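PDB 3MMI: myosin-4 from Saccharomyces cerevisiae, which is a type V motor recruited through SHE3 to localise mRNAs such as ASH1 to the bud, and is represented here by its globular tail. Local coordinates for residues Gly100-Leu105 against Ser154-Lys159; Ala200-Phe205 against Ser210-Ile215; Asn286-Leu291 against Asn322-Tyr327. One frame throughout, in Å; residues are numbered along the deposited sequence.

Contact 1: Gly100-Leu105 against Ser154-Lys159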
loop_
_atom_site.group_PDB
_atom_site.type_symbol
_atom_site.label_atom_id
_atom_site.label_comp_id
_atom_site.label_asym_id
_atom_site.label_seq_id
_atom_site.Cartn_x
_atom_site.Cartn_y
_atom_site.Cartn_z
ATOM N N GLY A 100 -10.033 4.439 -11.677
ATOM C CA GLY A 100 -11.176 3.957 -10.938
ATOM C C GLY A 100 -10.909 3.782 -9.445
ATOM O O GLY A 100 -11.713 4.235 -8.627
ATOM N N GLY A 101 -9.810 3.104 -9.119
ATOM C CA GLY A 101 -9.343 2.945 -7.743
ATOM C C GLY A 101 -9.274 4.283 -7.008
ATOM O O GLY A 101 -9.913 4.509 -5.941
ATOM N N ILE A 102 -8.601 5.221 -7.639
ATOM C CA ILE A 102 -8.453 6.527 -7.045
ATOM C C ILE A 102 -9.734 7.316 -6.889
ATOM O O ILE A 102 -9.954 7.901 -5.856
ATOM C CB ILE A 102 -7.406 7.383 -7.787
ATOM C CG1 ILE A 102 -6.014 6.761 -7.606
ATOM C CG2 ILE A 102 -7.318 8.761 -7.176
ATOM C CD1 ILE A 102 -4.963 7.249 -8.749
ATOM N N PHE A 103 -10.583 7.336 -7.935
ATOM C CA PHE A 103 -11.872 8.045 -7.864
ATOM C C PHE A 103 -12.667 7.498 -6.664
ATOM O O PHE A 103 -13.064 8.239 -5.824
ATOM C CB PHE A 103 -12.661 7.774 -9.155
ATOM C CG PHE A 103 -14.063 8.300 -9.122
ATOM C CD1 PHE A 103 -14.293 9.671 -9.254
ATOM C CD2 PHE A 103 -15.153 7.437 -8.977
ATOM C CE1 PHE A 103 -15.605 10.171 -9.235
ATOM C CE2 PHE A 103 -16.435 7.938 -8.971
ATOM C CZ PHE A 103 -16.667 9.297 -9.098
ATOM N N TRP A 104 -12.846 6.178 -6.597
ATOM C CA TRP A 104 -13.688 5.563 -5.557
ATOM C C TRP A 104 -13.069 5.806 -4.153
ATOM O O TRP A 104 -13.770 6.176 -3.191
ATOM C CB TRP A 104 -13.954 4.061 -5.862
ATOM C CG TRP A 104 -14.919 3.924 -7.116
ATOM C CD1 TRP A 104 -14.628 3.388 -8.357
ATOM C CD2 TRP A 104 -16.285 4.379 -7.197
ATOM N NE1 TRP A 104 -15.734 3.454 -9.174
ATOM C CE2 TRP A 104 -16.760 4.065 -8.495
ATOM C CE3 TRP A 104 -17.151 5.012 -6.298
ATOM C CZ2 TRP A 104 -18.081 4.373 -8.911
ATOM C CZ3 TRP A 104 -18.453 5.300 -6.692
ATOM C CH2 TRP A 104 -18.904 4.987 -7.995
ATOM N N LEU A 105 -11.749 5.675 -4.058
ATOM C CA LEU A 105 -11.103 5.743 -2.777
ATOM C C LEU A 105 -11.098 7.158 -2.308
ATOM O O LEU A 105 -11.309 7.426 -1.141
ATOM C CB LEU A 105 -9.699 5.190 -2.782
ATOM C CG LEU A 105 -9.696 3.643 -2.756
ATOM C CD1 LEU A 105 -8.440 3.017 -3.253
ATOM C CD2 LEU A 105 -10.123 3.067 -1.395
ATOM N N SER A 154 -6.134 -1.316 0.625
ATOM C CA SER A 154 -4.995 -2.232 0.553
ATOM C C SER A 154 -5.083 -3.199 -0.584
ATOM O O SER A 154 -4.099 -3.490 -1.229
ATOM C CB SER A 154 -4.789 -3.076 1.845
ATOM O OG SER A 154 -4.954 -2.218 2.943
ATOM N N THR A 155 -6.252 -3.771 -0.786
ATOM C CA THR A 155 -6.335 -4.728 -1.878
ATOM C C THR A 155 -6.251 -4.023 -3.226
ATOM O O THR A 155 -5.639 -4.541 -4.127
ATOM C CB THR A 155 -7.419 -5.800 -1.697
ATOM O OG1 THR A 155 -8.261 -5.836 -2.850
ATOM C CG2 THR A 155 -8.255 -5.493 -0.575
ATOM N N TRP A 156 -6.786 -2.819 -3.339
ATOM C CA TRP A 156 -6.640 -2.070 -4.604
ATOM C C TRP A 156 -5.124 -1.723 -4.882
ATOM O O TRP A 156 -4.585 -1.943 -5.981
ATOM C CB TRP A 156 -7.558 -0.835 -4.693
ATOM C CG TRP A 156 -7.102 0.150 -5.775
ATOM C CD1 TRP A 156 -7.444 0.143 -7.100
ATOM C CD2 TRP A 156 -6.172 1.240 -5.612
ATOM N NE1 TRP A 156 -6.806 1.195 -7.780
ATOM C CE2 TRP A 156 -6.013 1.867 -6.892
ATOM C CE3 TRP A 156 -5.486 1.766 -4.516
ATOM C CZ2 TRP A 156 -5.186 3.012 -7.087
ATOM C CZ3 TRP A 156 -4.645 2.890 -4.708
ATOM C CH2 TRP A 156 -4.496 3.486 -5.986
ATOM N N LEU A 157 -4.451 -1.215 -3.875
ATOM C CA LEU A 157 -3.083 -0.780 -4.031
ATOM C C LEU A 157 -2.166 -1.899 -4.480
ATOM O O LEU A 157 -1.317 -1.706 -5.367
ATOM C CB LEU A 157 -2.514 -0.106 -2.773
ATOM C CG LEU A 157 -1.132 0.593 -2.917
ATOM C CD1 LEU A 157 -1.056 1.593 -4.045
ATOM C CD2 LEU A 157 -0.643 1.230 -1.717
ATOM N N VAL A 158 -2.320 -3.085 -3.905
ATOM C CA VAL A 158 -1.416 -4.171 -4.335
ATOM C C VAL A 158 -1.775 -4.530 -5.734
ATOM O O VAL A 158 -0.902 -4.760 -6.567
ATOM C CB VAL A 158 -1.401 -5.450 -3.385
ATOM C CG1 VAL A 158 -1.248 -5.011 -1.931
ATOM C CG2 VAL A 158 -2.721 -6.244 -3.584
ATOM N N LYS A 159 -3.061 -4.628 -6.028
ATOM C CA LYS A 159 -3.443 -4.978 -7.426
ATOM C C LYS A 159 -2.949 -3.889 -8.379
ATOM O O LYS A 159 -2.319 -4.135 -9.454
ATOM C CB LYS A 159 -4.935 -5.122 -7.564
ATOM C CG LYS A 159 -5.362 -5.431 -8.979
ATOM C CD LYS A 159 -6.904 -5.659 -9.027
ATOM C CE LYS A 159 -7.501 -5.410 -10.477
ATOM N NZ LYS A 159 -8.808 -4.583 -10.516
#
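Trp156 lays one face of its indole on the backbone of Gly101, and this close fit is consistent with the short CA-CA approach of an antiparallel helix pair in the all-helical globular tail. Helix 97-108 and helix 132-168 run here at 160° with their local axes 10.7 Å apart. The CA atoms of Gly101 and Trp156 are only 6.5 Å from each other, the nearest pair. The indole reaches across because its CG is anti to the backbone N (chi1 162°), which extends the ring away from its own helix. Gly101 CA then stands 3.1 Å from Trp156 NE1, and a beta-carbon built on this glycine would clash with that nitrogen. Leu105 closes on the same side of the ring system, its CD1 3.4 Å from Trp156 CE3. Ile102 is more loosely fitted, with CG1 3.9 Å from Trp156 CZ2, and it also packs on Phe198 of helix 185-204. All four residues are buried. The helix face that carries Thr155 and Val158 differs: Thr155 is exposed, Val158 partly so, and neither meets segment 100-105. The ring of Phe160 also meets the indole, the planes nearly parallel, while the polar edge is satisfied within helix 97-108, where Trp156 NE1 hydrogen-bonds to the carbonyl O of Thr97.

Contact 2: Ala200-Phe205 against Ser210-Ile215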
loop_
_atom_site.group_PDB
_atom_site.type_symbol
_atom_site.label_atom_id
_atom_site.label_comp_id
_atom_site.label_asym_id
_atom_site.label_seq_id
_atom_site.Cartn_x
_atom_site.Cartn_y
_atom_site.Cartn_z
ATOM N N ALA A 200 -0.764 13.298 -10.825
ATOM C CA ALA A 200 -1.845 14.189 -11.409
ATOM C C ALA A 200 -3.224 13.704 -11.105
ATOM O O ALA A 200 -4.100 14.496 -10.828
ATOM C CB ALA A 200 -1.676 14.312 -12.961
ATOM N N VAL A 201 -3.452 12.396 -11.294
ATOM C CA VAL A 201 -4.744 11.780 -11.023
ATOM C C VAL A 201 -5.091 11.956 -9.530
ATOM O O VAL A 201 -6.135 12.425 -9.182
ATOM C CB VAL A 201 -4.693 10.342 -11.357
ATOM C CG1 VAL A 201 -6.031 9.696 -10.975
ATOM C CG2 VAL A 201 -4.339 10.114 -12.834
ATOM N N LEU A 202 -4.123 11.698 -8.648
ATOM C CA LEU A 202 -4.352 11.948 -7.225
ATOM C C LEU A 202 -4.877 13.397 -6.999
ATOM O O LEU A 202 -5.901 13.607 -6.309
ATOM C CB LEU A 202 -3.065 11.701 -6.441
ATOM C CG LEU A 202 -2.831 10.361 -5.744
ATOM C CD1 LEU A 202 -3.771 9.304 -6.040
ATOM C CD2 LEU A 202 -1.320 9.943 -5.942
ATOM N N CYS A 203 -4.192 14.389 -7.593
ATOM C CA CYS A 203 -4.712 15.821 -7.552
ATOM C C CYS A 203 -6.020 16.014 -8.328
ATOM O O CYS A 203 -6.885 16.685 -7.841
ATOM C CB CYS A 203 -3.734 16.830 -8.077
ATOM S SG CYS A 203 -2.059 16.797 -7.343
ATOM N N LYS A 204 -6.169 15.373 -9.482
ATOM C CA LYS A 204 -7.390 15.480 -10.302
ATOM C C LYS A 204 -8.587 15.074 -9.469
ATOM O O LYS A 204 -9.521 15.905 -9.257
ATOM C CB LYS A 204 -7.289 14.585 -11.574
ATOM C CG LYS A 204 -8.482 14.738 -12.549
ATOM N N PHE A 205 -8.540 13.848 -8.923
ATOM C CA PHE A 205 -9.671 13.305 -8.169
ATOM C C PHE A 205 -9.720 13.795 -6.724
ATOM O O PHE A 205 -10.373 13.209 -5.887
ATOM C CB PHE A 205 -9.753 11.778 -8.318
ATOM C CG PHE A 205 -10.062 11.333 -9.686
ATOM C CD1 PHE A 205 -11.015 12.001 -10.461
ATOM C CD2 PHE A 205 -9.435 10.224 -10.234
ATOM C CE1 PHE A 205 -11.293 11.557 -11.762
ATOM C CE2 PHE A 205 -9.735 9.798 -11.536
ATOM C CZ PHE A 205 -10.660 10.464 -12.289
ATOM N N SER A 210 -2.818 14.488 3.179
ATOM C CA SER A 210 -2.307 13.471 4.014
ATOM C C SER A 210 -2.553 12.077 3.453
ATOM O O SER A 210 -1.757 11.213 3.748
ATOM C CB SER A 210 -2.947 13.579 5.387
ATOM O OG SER A 210 -4.364 13.417 5.208
ATOM N N MET A 211 -3.584 11.829 2.652
ATOM C CA MET A 211 -3.684 10.548 2.007
ATOM C C MET A 211 -2.777 10.413 0.773
ATOM O O MET A 211 -2.371 9.311 0.366
ATOM C CB MET A 211 -5.147 10.282 1.697
ATOM C CG MET A 211 -5.489 8.852 1.316
ATOM S SD MET A 211 -5.135 7.505 2.536
ATOM C CE MET A 211 -5.660 8.242 4.034
ATOM N N HIS A 212 -2.498 11.544 0.116
ATOM C CA HIS A 212 -1.631 11.606 -1.086
ATOM C C HIS A 212 -0.217 11.167 -0.744
ATOM O O HIS A 212 0.365 10.289 -1.361
ATOM C CB HIS A 212 -1.575 13.056 -1.519
ATOM C CG HIS A 212 -1.103 13.281 -2.917
ATOM N ND1 HIS A 212 -1.806 14.073 -3.799
ATOM C CD2 HIS A 212 0.049 12.930 -3.551
ATOM C CE1 HIS A 212 -1.106 14.208 -4.916
ATOM N NE2 HIS A 212 0.018 13.510 -4.801
ATOM N N THR A 213 0.290 11.736 0.328
ATOM C CA THR A 213 1.566 11.309 0.891
ATOM C C THR A 213 1.544 9.895 1.428
ATOM O O THR A 213 2.500 9.133 1.216
ATOM C CB THR A 213 2.104 12.270 2.051
ATOM O OG1 THR A 213 1.190 12.253 3.181
ATOM C CG2 THR A 213 2.142 13.661 1.552
ATOM N N LYS A 214 0.456 9.480 2.074
ATOM C CA LYS A 214 0.398 8.044 2.488
ATOM C C LYS A 214 0.496 7.104 1.259
ATOM O O LYS A 214 1.222 6.112 1.272
ATOM C CB LYS A 214 -0.840 7.761 3.387
ATOM C CG LYS A 214 -1.131 6.373 3.555
ATOM C CD LYS A 214 -2.098 6.072 4.687
ATOM C CE LYS A 214 -1.618 4.821 5.443
ATOM N NZ LYS A 214 -1.614 3.677 4.626
ATOM N N ILE A 215 -0.298 7.398 0.221
ATOM C CA ILE A 215 -0.287 6.588 -1.019
ATOM C C ILE A 215 1.162 6.461 -1.576
ATOM O O ILE A 215 1.588 5.377 -2.023
ATOM C CB ILE A 215 -1.273 7.091 -2.073
ATOM C CG1 ILE A 215 -2.715 6.833 -1.628
ATOM C CG2 ILE A 215 -1.018 6.287 -3.411
ATOM C CD1 ILE A 215 -3.751 7.542 -2.231
#
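Leu202 sets its CB over one face of the His212 imidazole, a CH-pi contact in which that carbon lies 3.8 Å from the ring centroid and 25° off the ring normal. The carbon is displaced toward the rim, so its closest ring atom is CE1, with Leu202 CB and His212 CE1 3.5 Å apart. Farther along the leucine, CD2 passes near the NE2 side of the ring, while CD1 turns to the apolar partner and meets Ile215 CD1 at 4.2 Å. Cys203 approaches the imidazole differently: its SG sits at the edge, 3.7 Å from His212 CE1, a sulfur-aromatic contact on the more exposed margin.

A second shell is likely to hold the imidazole's rotation. An extended first torsion (chi1 -163°) carries the ring across to helix 185-204, where His212 NE2 hydrogen-bonds to Asp199 OD1, one turn before Cys203. That carboxylate would tend to raise the pKa of the imidazole, though the bond does not require a second proton. The ring of Phe216 also meets it, the two planes nearly perpendicular.

The framework is a helical hairpin: helix 185-204 and helix 209-234 pack antiparallel at 157°, joined by a short turn that begins where Phe205 leaves helical backbone angles. Phe205 O hydrogen-bonds to Ser106 OG of helix 97-108, and Val201 packs on Met98 and Leu99 of that helix. On the other arm, Ile215 touches Tyr153 and Met211 touches Phe149, both of helix 132-168.

Contact 3: Asn286-Leu291 against Asn322-Tyr327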
loop_
_atom_site.group_PDB
_atom_site.type_symbol
_atom_site.label_atom_id
_atom_site.label_comp_id
_atom_site.label_asym_id
_atom_site.label_seq_id
_atom_site.Cartn_x
_atom_site.Cartn_y
_atom_site.Cartn_z
ATOM N N ASN A 286 32.608 -12.934 15.060
ATOM C CA ASN A 286 32.658 -11.856 15.985
ATOM C C ASN A 286 32.306 -10.436 15.528
ATOM O O ASN A 286 31.543 -9.768 16.192
ATOM C CB ASN A 286 33.995 -11.802 16.614
ATOM C CG ASN A 286 33.847 -11.536 17.975
ATOM O OD1 ASN A 286 33.593 -10.394 18.374
ATOM N ND2 ASN A 286 33.861 -12.616 18.780
ATOM N N GLU A 287 32.805 -10.015 14.384
ATOM C CA GLU A 287 32.179 -8.869 13.711
ATOM C C GLU A 287 30.773 -9.027 13.318
ATOM O O GLU A 287 30.020 -8.066 13.546
ATOM C CB GLU A 287 32.912 -8.505 12.452
ATOM C CG GLU A 287 34.293 -8.754 12.641
ATOM C CD GLU A 287 35.135 -8.362 11.459
ATOM O OE1 GLU A 287 34.955 -8.961 10.331
ATOM O OE2 GLU A 287 36.001 -7.475 11.695
ATOM N N PHE A 288 30.429 -10.257 12.778
ATOM C CA PHE A 288 29.095 -10.588 12.302
ATOM C C PHE A 288 28.154 -10.476 13.460
ATOM O O PHE A 288 27.057 -10.000 13.252
ATOM C CB PHE A 288 29.076 -11.985 11.632
ATOM C CG PHE A 288 27.770 -12.346 11.052
ATOM C CD1 PHE A 288 27.521 -12.024 9.731
ATOM C CD2 PHE A 288 26.781 -12.925 11.804
ATOM C CE1 PHE A 288 26.366 -12.284 9.146
ATOM C CE2 PHE A 288 25.501 -13.204 11.122
ATOM C CZ PHE A 288 25.320 -12.848 9.803
ATOM N N LYS A 289 28.558 -10.982 14.643
ATOM C CA LYS A 289 27.627 -11.077 15.774
ATOM C C LYS A 289 27.353 -9.684 16.220
ATOM O O LYS A 289 26.234 -9.286 16.550
ATOM C CB LYS A 289 28.200 -11.878 16.960
ATOM C CG LYS A 289 27.912 -13.455 16.881
ATOM C CD LYS A 289 28.760 -14.298 17.813
ATOM C CE LYS A 289 28.119 -14.526 19.167
ATOM N NZ LYS A 289 28.276 -15.994 19.596
ATOM N N LEU A 290 28.413 -8.908 16.147
ATOM C CA LEU A 290 28.296 -7.483 16.470
ATOM C C LEU A 290 27.335 -6.744 15.568
ATOM O O LEU A 290 26.513 -5.952 16.059
ATOM C CB LEU A 290 29.636 -6.766 16.481
ATOM C CG LEU A 290 30.562 -6.760 17.673
ATOM C CD1 LEU A 290 31.282 -5.418 17.562
ATOM C CD2 LEU A 290 29.800 -6.844 19.021
ATOM N N LEU A 291 27.378 -7.097 14.279
ATOM C CA LEU A 291 26.443 -6.500 13.326
ATOM C C LEU A 291 25.022 -6.999 13.361
ATOM O O LEU A 291 24.101 -6.153 13.293
ATOM C CB LEU A 291 27.045 -6.510 11.958
ATOM C CG LEU A 291 28.219 -5.519 11.820
ATOM C CD1 LEU A 291 29.058 -5.719 10.565
ATOM C CD2 LEU A 291 27.767 -4.065 11.793
ATOM N N ASN A 322 32.607 -20.001 6.207
ATOM C CA ASN A 322 31.771 -21.078 6.669
ATOM C C ASN A 322 31.334 -20.903 8.076
ATOM O O ASN A 322 30.218 -21.164 8.435
ATOM C CB ASN A 322 32.461 -22.418 6.425
ATOM C CG ASN A 322 32.629 -22.694 4.969
ATOM O OD1 ASN A 322 33.677 -23.106 4.595
ATOM N ND2 ASN A 322 31.633 -22.451 4.154
ATOM N N GLU A 323 32.234 -20.366 8.851
ATOM C CA GLU A 323 31.957 -20.009 10.227
ATOM C C GLU A 323 30.748 -19.074 10.415
ATOM O O GLU A 323 29.898 -19.291 11.295
ATOM C CB GLU A 323 33.188 -19.403 10.845
ATOM C CG GLU A 323 33.114 -19.390 12.375
ATOM N N ILE A 324 30.575 -18.156 9.498
ATOM C CA ILE A 324 29.362 -17.377 9.479
ATOM C C ILE A 324 28.116 -18.057 8.979
ATOM O O ILE A 324 27.065 -17.900 9.618
ATOM C CB ILE A 324 29.627 -16.018 8.790
ATOM C CG1 ILE A 324 30.291 -15.203 9.848
ATOM C CG2 ILE A 324 28.361 -15.292 8.342
ATOM C CD1 ILE A 324 31.247 -14.134 9.170
ATOM N N LEU A 325 28.283 -18.830 7.887
ATOM C CA LEU A 325 27.180 -19.666 7.285
ATOM C C LEU A 325 26.621 -20.626 8.366
ATOM O O LEU A 325 25.436 -20.741 8.611
ATOM C CB LEU A 325 27.696 -20.429 6.067
ATOM C CG LEU A 325 28.013 -19.556 4.869
ATOM C CD1 LEU A 325 28.593 -20.427 3.769
ATOM C CD2 LEU A 325 26.827 -18.706 4.385
ATOM N N ASN A 326 27.552 -21.219 9.080
ATOM C CA ASN A 326 27.328 -22.133 10.174
ATOM C C ASN A 326 26.561 -21.606 11.375
ATOM O O ASN A 326 25.592 -22.160 11.760
ATOM C CB ASN A 326 28.663 -22.653 10.618
ATOM C CG ASN A 326 28.576 -23.986 11.217
ATOM O OD1 ASN A 326 28.642 -24.157 12.423
ATOM N ND2 ASN A 326 28.444 -24.963 10.376
ATOM N N TYR A 327 27.054 -20.540 11.957
ATOM C CA TYR A 327 26.318 -19.750 12.983
ATOM C C TYR A 327 24.894 -19.318 12.578
ATOM O O TYR A 327 23.956 -19.525 13.276
ATOM C CB TYR A 327 27.175 -18.487 13.299
ATOM C CG TYR A 327 26.519 -17.583 14.299
ATOM C CD1 TYR A 327 26.253 -18.065 15.587
ATOM C CD2 TYR A 327 26.061 -16.310 13.941
ATOM C CE1 TYR A 327 25.592 -17.276 16.546
ATOM C CE2 TYR A 327 25.452 -15.442 14.959
ATOM C CZ TYR A 327 25.267 -15.945 16.243
ATOM O OH TYR A 327 24.605 -15.256 17.253
#
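Phe288 and Ile324 bring their CA atoms to 7.4 Å where helix 285-292 crosses the first turns of helix 322-338 at -42°, the local axes 10.5 Å apart. Ile324 places CG2 over one face of the Phe288 ring, 3.9 Å from its centroid and 21° off the normal, a CH-pi contact. Ile324 CG1 follows along the aromatic stem, 3.9 Å from Phe288 CB. That CB points toward helix 322-338, and a chi1 of -176° stretches the ring out from its own helix. Within the dilute domain, this is helix-on-helix packing in an all-helical fold, and Ile303 and Leu307 of helix 300-308 also touch Phe288. With an alanine here the ring under Ile324 CG2 is gone, which would probably open a gap among these three helices. Tyr327 presents its edge to the phenyl ring, Tyr327 CD2 lying 4.1 Å from Phe288 CD2. The aliphatic part of Lys289 crosses the tyrosine at about a right angle, with Lys289 CG 3.7 Å from Tyr327 CZ and Lys289 CD over one face. Tyr327 OH hydrogen-bonds to Asp293 OD1, just after helix 285-292.

Contacts 1 and 2 adjoin, their centres 12 Å apart. Ile102 joins them: its CD1 lies 3.5 Å from Val201 CG1 and 3.6 Å from Leu202 CD1, so the isoleucine beside the Trp156 indole also packs against the leucine that covers His212. Phe205 adds a second touch, its CD2 4.0 Å from Ile102 CG2. Contact 3 stands apart, with centres about 44 Å from contact 1 and 45 Å from contact 2, and nearest atoms about 30 Å and 29 Å away. The three close in series along the chain. All are helix packing in the tail, a part separate from the motor domain that carries the ATP site.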